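Local coordinates for uncharacterized protein lp_2664 (Lactobacillus plantarum WCFS1, PDB 2PJQ), which is of unknown function but carries an HD domain and so probably acts as a metal-dependent phosphohydrolase, at residues V124-R129 / L189-T194; H178-L183 / E208-F213. All blocks are in the same frame, centred on the assembly; numbering follows the deposited sequence.

After helices 9-22 to 107-110 the chain reaches helix 119-130, which supplies 124-129, the first half of contact 1. It then runs through helix 134-148 to helix 175-183, the first half of contact 2, before 189-194 comes back to helix 119-130 and closes the first loop. Only after helix 193-198 does 208-213, on helix 204-219, return to helix 175-183 and close the second. The two loops therefore cross rather than nest. Contact 1 fastens the turn before helix 193-198 to helix 119-130, which carries part of the HD-domain sequence, whereas contact 2 packs helix 204-219 on helix 175-183, close to the second subunit. Their centres are 20 Å apart, and they do not touch.

Contact 1: residues V124-R129 / L189-T194; sequences VQDADR and LMNTDT
Asp126 lies on helix 119-130 of the HD domain and holds the turn 190-192 that leads into helix 193-198. Its CG stands anti to the carbonyl carbon (chi1 -76°), which sends the carboxylate off the helix to the backbone of the turn. OD1 accepts from Asn191 N at 2.7 Å, on its syn side and 20° out of the carboxylate plane, with an N-H...O angle of 162°. OD2 takes two donors. Thr192 N comes in nearly along the C-O axis of OD2, 2.5 Å away, while Thr192 OG1 uses the anti lone pair of OD2, also at 2.5 Å; the exact lengths are doubtful at this resolution. Thr192 occupies the N-cap position of helix 193-198, yet its hydroxyl bonds Asp126 and makes no capping bond. Selenomethionine Met190 doubles back at chi2 and chi3, placing SE 3.4 Å from Asp126 OD1, and its CE lies 4.4 Å from Arg129 CB. The guanidinium of Arg129 has Gln125 CD over one face, and Arg129 NH1 comes within 3.9 Å of Leu189 CB. An alanine at Asp126 would probably leave the N-H groups of Asn191 and Thr192 and the Thr192 hydroxyl without their acceptor, setting the turn free to shift. Thr192 also touches Leu45 and Glu49 of helix 32-49. Two residues along, Asp128 touches His63; its side chain and those of His34, His63 and Asp64 converge in a way consistent with the H...HD...D motif of HD-domain proteins, though no metal is bound to them here.

Contact 2: residues H178-L183 / E208-F213; sequences HFYEKL and EFVDQF
Phe179 meets Val210 right from the base of its side chain. Its CB is 3.8 Å from Val210 CG2, and its CG comes closer to the same methyl, at 3.6 Å. CD1 and CD2 straddle that methyl, which sits over one face of the ring in a CH-pi contact, 4.0 Å from CG2 to the centroid and 28° off the normal. Leu183 CD1 lies over the opposite face, offset toward the rim. At the tip, Phe179 CZ reaches Phe209 CD2 at 4.0 Å; the two rings meet obliquely, their planes 49° apart. The partners sit on helices 175-183 and 204-219 of this all-helical fold, which run nearly antiparallel; the axes of the short segments pass 11.3 Å apart at an angle of 157°. Ile138 and Leu142 of helix 134-148 touch both phenylalanines, and Phe209 also packs on Ile138 of the second subunit. Val210 is forked between two rings. With CG1 anti to the backbone N, CG2 is left for Phe179 while CG1 meets Tyr180 CE2 at 3.6 Å and also touches its hydroxyl oxygen. The Tyr180 ring in turn packs edge-to-face with Phe184.

Contact 1: residues V124-R129 / L189-T194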
# COMPACT_ATOMS: atom_id res chain seq x y z
N VAL B 124 -20.33 -15.60 -0.23
CA VAL B 124 -18.92 -15.55 0.17
C VAL B 124 -18.22 -14.57 -0.78
O VAL B 124 -17.57 -13.62 -0.34
CB VAL B 124 -18.25 -16.96 0.08
CG1 VAL B 124 -16.96 -16.99 0.89
CG2 VAL B 124 -19.20 -18.01 0.61
N GLN B 125 -18.39 -14.79 -2.07
CA GLN B 125 -17.78 -13.94 -3.08
C GLN B 125 -18.07 -12.45 -2.87
O GLN B 125 -17.15 -11.61 -2.84
CB GLN B 125 -18.25 -14.36 -4.47
CG GLN B 125 -17.80 -13.43 -5.56
CD GLN B 125 -18.14 -13.93 -6.95
OE1 GLN B 125 -17.50 -14.85 -7.47
NE2 GLN B 125 -19.16 -13.33 -7.56
N ASP B 126 -19.35 -12.11 -2.73
CA ASP B 126 -19.72 -10.71 -2.52
C ASP B 126 -19.08 -10.16 -1.27
O ASP B 126 -18.68 -9.00 -1.21
CB ASP B 126 -21.24 -10.59 -2.42
CG ASP B 126 -21.91 -10.68 -3.76
OD1 ASP B 126 -21.21 -10.56 -4.79
OD2 ASP B 126 -23.15 -10.87 -3.79
N ALA B 127 -18.96 -11.00 -0.25
CA ALA B 127 -18.36 -10.56 0.99
C ALA B 127 -16.87 -10.30 0.79
O ALA B 127 -16.34 -9.26 1.20
CB ALA B 127 -18.56 -11.61 2.06
N ASP B 128 -16.20 -11.25 0.13
CA ASP B 128 -14.77 -11.12 -0.09
C ASP B 128 -14.43 -9.90 -0.94
O ASP B 128 -13.53 -9.14 -0.60
CB ASP B 128 -14.23 -12.39 -0.75
CG ASP B 128 -12.77 -12.61 -0.45
OD1 ASP B 128 -12.46 -12.86 0.74
OD2 ASP B 128 -11.94 -12.53 -1.37
N ARG B 129 -15.13 -9.72 -2.05
CA ARG B 129 -14.86 -8.58 -2.92
C ARG B 129 -15.22 -7.29 -2.24
O ARG B 129 -14.50 -6.29 -2.37
CB ARG B 129 -15.64 -8.71 -4.23
CG ARG B 129 -15.06 -9.79 -5.14
CD ARG B 129 -15.97 -10.15 -6.29
NE ARG B 129 -15.42 -11.29 -7.02
CZ ARG B 129 -15.95 -11.82 -8.11
NH1 ARG B 129 -17.06 -11.31 -8.63
NH2 ARG B 129 -15.36 -12.86 -8.69
N LEU B 189 -20.42 -6.66 -10.54
CA LEU B 189 -20.47 -8.11 -10.49
C LEU B 189 -21.05 -8.61 -9.17
O LEU B 189 -21.35 -9.80 -9.02
CB LEU B 189 -19.06 -8.69 -10.71
CG LEU B 189 -18.46 -8.45 -12.11
CD1 LEU B 189 -17.09 -9.10 -12.26
CD2 LEU B 189 -19.41 -9.01 -13.13
N MSE B 190 -21.22 -7.71 -8.22
CA MSE B 190 -21.77 -8.07 -6.93
C MSE B 190 -23.06 -8.88 -7.19
O MSE B 190 -23.82 -8.56 -8.11
CB MSE B 190 -22.07 -6.78 -6.16
CG MSE B 190 -21.72 -6.81 -4.69
SE MSE B 190 -19.91 -7.40 -4.34
CE MSE B 190 -18.89 -5.91 -5.01
N ASN B 191 -23.31 -9.91 -6.39
CA ASN B 191 -24.51 -10.74 -6.56
C ASN B 191 -25.70 -10.28 -5.72
O ASN B 191 -26.78 -10.02 -6.24
CB ASN B 191 -24.19 -12.19 -6.19
CG ASN B 191 -23.17 -12.82 -7.09
OD1 ASN B 191 -23.39 -12.96 -8.28
ND2 ASN B 191 -22.04 -13.21 -6.51
N THR B 192 -25.49 -10.20 -4.40
CA THR B 192 -26.51 -9.79 -3.43
C THR B 192 -27.07 -8.38 -3.66
O THR B 192 -26.33 -7.47 -3.99
CB THR B 192 -25.94 -9.80 -2.01
OG1 THR B 192 -24.86 -10.73 -1.92
CG2 THR B 192 -27.03 -10.17 -1.02
N ASP B 193 -28.37 -8.19 -3.45
CA ASP B 193 -28.92 -6.85 -3.63
C ASP B 193 -28.33 -5.94 -2.57
O ASP B 193 -27.98 -4.80 -2.85
CB ASP B 193 -30.44 -6.84 -3.53
CG ASP B 193 -31.11 -7.11 -4.87
OD1 ASP B 193 -30.48 -6.81 -5.91
OD2 ASP B 193 -32.27 -7.59 -4.88
N THR B 194 -28.23 -6.46 -1.35
CA THR B 194 -27.69 -5.70 -0.23
C THR B 194 -26.26 -5.27 -0.50
O THR B 194 -25.80 -4.23 -0.03
CB THR B 194 -27.69 -6.52 1.06
OG1 THR B 194 -29.04 -6.81 1.44
CG2 THR B 194 -27.01 -5.76 2.18

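Contact 2: residues H178-L183 / E208-F213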
# COMPACT_ATOMS: atom_id res chain seq x y z
N HIS B 178 -4.51 -2.69 -11.53
CA HIS B 178 -5.39 -3.61 -10.84
C HIS B 178 -6.79 -3.04 -10.66
O HIS B 178 -7.77 -3.78 -10.72
CB HIS B 178 -4.80 -4.01 -9.49
CG HIS B 178 -5.36 -5.29 -8.96
ND1 HIS B 178 -5.58 -6.39 -9.76
CD2 HIS B 178 -5.78 -5.64 -7.72
CE1 HIS B 178 -6.11 -7.36 -9.04
NE2 HIS B 178 -6.24 -6.93 -7.79
N PHE B 179 -6.89 -1.73 -10.44
CA PHE B 179 -8.21 -1.12 -10.28
C PHE B 179 -8.91 -1.25 -11.63
O PHE B 179 -10.02 -1.76 -11.71
CB PHE B 179 -8.10 0.36 -9.88
CG PHE B 179 -7.55 0.57 -8.50
CD1 PHE B 179 -6.20 0.44 -8.25
CD2 PHE B 179 -8.39 0.83 -7.44
CE1 PHE B 179 -5.69 0.58 -6.96
CE2 PHE B 179 -7.89 0.96 -6.14
CZ PHE B 179 -6.53 0.84 -5.91
N TYR B 180 -8.23 -0.81 -12.68
CA TYR B 180 -8.80 -0.89 -14.02
C TYR B 180 -9.12 -2.32 -14.40
O TYR B 180 -10.22 -2.62 -14.85
CB TYR B 180 -7.83 -0.30 -15.05
CG TYR B 180 -7.78 1.21 -15.05
CD1 TYR B 180 -8.93 1.96 -15.30
CD2 TYR B 180 -6.60 1.90 -14.75
CE1 TYR B 180 -8.91 3.35 -15.25
CE2 TYR B 180 -6.57 3.30 -14.70
CZ TYR B 180 -7.73 4.01 -14.94
OH TYR B 180 -7.73 5.38 -14.82
N GLU B 181 -8.14 -3.20 -14.20
CA GLU B 181 -8.26 -4.62 -14.54
C GLU B 181 -9.22 -5.45 -13.70
O GLU B 181 -9.77 -6.45 -14.17
CB GLU B 181 -6.88 -5.28 -14.47
CG GLU B 181 -5.92 -4.80 -15.53
CD GLU B 181 -4.53 -5.36 -15.35
OE1 GLU B 181 -4.39 -6.55 -15.00
OE2 GLU B 181 -3.56 -4.61 -15.59
N LYS B 182 -9.42 -5.04 -12.44
CA LYS B 182 -10.28 -5.80 -11.54
C LYS B 182 -11.18 -4.97 -10.64
O LYS B 182 -12.35 -4.77 -10.96
CB LYS B 182 -9.42 -6.74 -10.69
CG LYS B 182 -10.21 -7.61 -9.71
CD LYS B 182 -9.47 -8.88 -9.31
CE LYS B 182 -10.19 -9.61 -8.19
NZ LYS B 182 -9.73 -9.15 -6.84
N LEU B 183 -10.64 -4.49 -9.53
CA LEU B 183 -11.39 -3.70 -8.54
C LEU B 183 -12.51 -2.75 -9.01
O LEU B 183 -13.52 -2.61 -8.32
CB LEU B 183 -10.40 -2.91 -7.69
CG LEU B 183 -9.24 -3.79 -7.20
CD1 LEU B 183 -8.34 -3.00 -6.25
CD2 LEU B 183 -9.82 -5.03 -6.53
N GLU B 208 -11.39 8.31 -7.16
CA GLU B 208 -10.71 9.55 -6.79
C GLU B 208 -9.21 9.27 -6.59
O GLU B 208 -8.36 10.12 -6.86
CB GLU B 208 -11.30 10.14 -5.51
CG GLU B 208 -12.47 11.10 -5.78
CD GLU B 208 -13.46 11.13 -4.63
OE1 GLU B 208 -13.05 11.48 -3.50
OE2 GLU B 208 -14.66 10.79 -4.87
N PHE B 209 -8.90 8.06 -6.14
CA PHE B 209 -7.53 7.66 -5.90
C PHE B 209 -6.76 7.44 -7.20
O PHE B 209 -5.69 8.02 -7.37
CB PHE B 209 -7.48 6.39 -5.04
CG PHE B 209 -6.10 5.88 -4.80
CD1 PHE B 209 -5.19 6.60 -4.02
CD2 PHE B 209 -5.67 4.69 -5.39
CE1 PHE B 209 -3.88 6.14 -3.84
CE2 PHE B 209 -4.36 4.23 -5.21
CZ PHE B 209 -3.46 4.96 -4.43
N VAL B 210 -7.28 6.61 -8.10
CA VAL B 210 -6.61 6.36 -9.38
C VAL B 210 -6.51 7.65 -10.20
O VAL B 210 -5.56 7.86 -10.97
CB VAL B 210 -7.36 5.28 -10.19
CG1 VAL B 210 -6.59 4.93 -11.47
CG2 VAL B 210 -7.55 4.06 -9.33
N ASP B 211 -7.50 8.52 -10.05
CA ASP B 211 -7.50 9.77 -10.78
C ASP B 211 -6.48 10.74 -10.17
O ASP B 211 -5.55 11.17 -10.85
CB ASP B 211 -8.91 10.36 -10.82
CG ASP B 211 -9.83 9.58 -11.77
OD1 ASP B 211 -9.34 8.61 -12.40
OD2 ASP B 211 -11.01 9.94 -11.91
N GLN B 212 -6.63 11.06 -8.90
CA GLN B 212 -5.67 11.95 -8.25
C GLN B 212 -4.24 11.43 -8.36
O GLN B 212 -3.29 12.21 -8.36
CB GLN B 212 -6.04 12.15 -6.78
CG GLN B 212 -6.92 13.34 -6.57
CD GLN B 212 -6.37 14.56 -7.25
OE1 GLN B 212 -6.80 14.92 -8.35
NE2 GLN B 212 -5.38 15.20 -6.63
N PHE B 213 -4.08 10.11 -8.45
CA PHE B 213 -2.75 9.52 -8.56
C PHE B 213 -2.11 9.83 -9.92
O PHE B 213 -0.91 10.09 -10.00
CB PHE B 213 -2.82 8.00 -8.34
CG PHE B 213 -1.49 7.30 -8.46
CD1 PHE B 213 -0.94 7.01 -9.71
CD2 PHE B 213 -0.77 6.94 -7.32
CE1 PHE B 213 0.30 6.38 -9.83
CE2 PHE B 213 0.48 6.31 -7.42
CZ PHE B 213 1.01 6.02 -8.68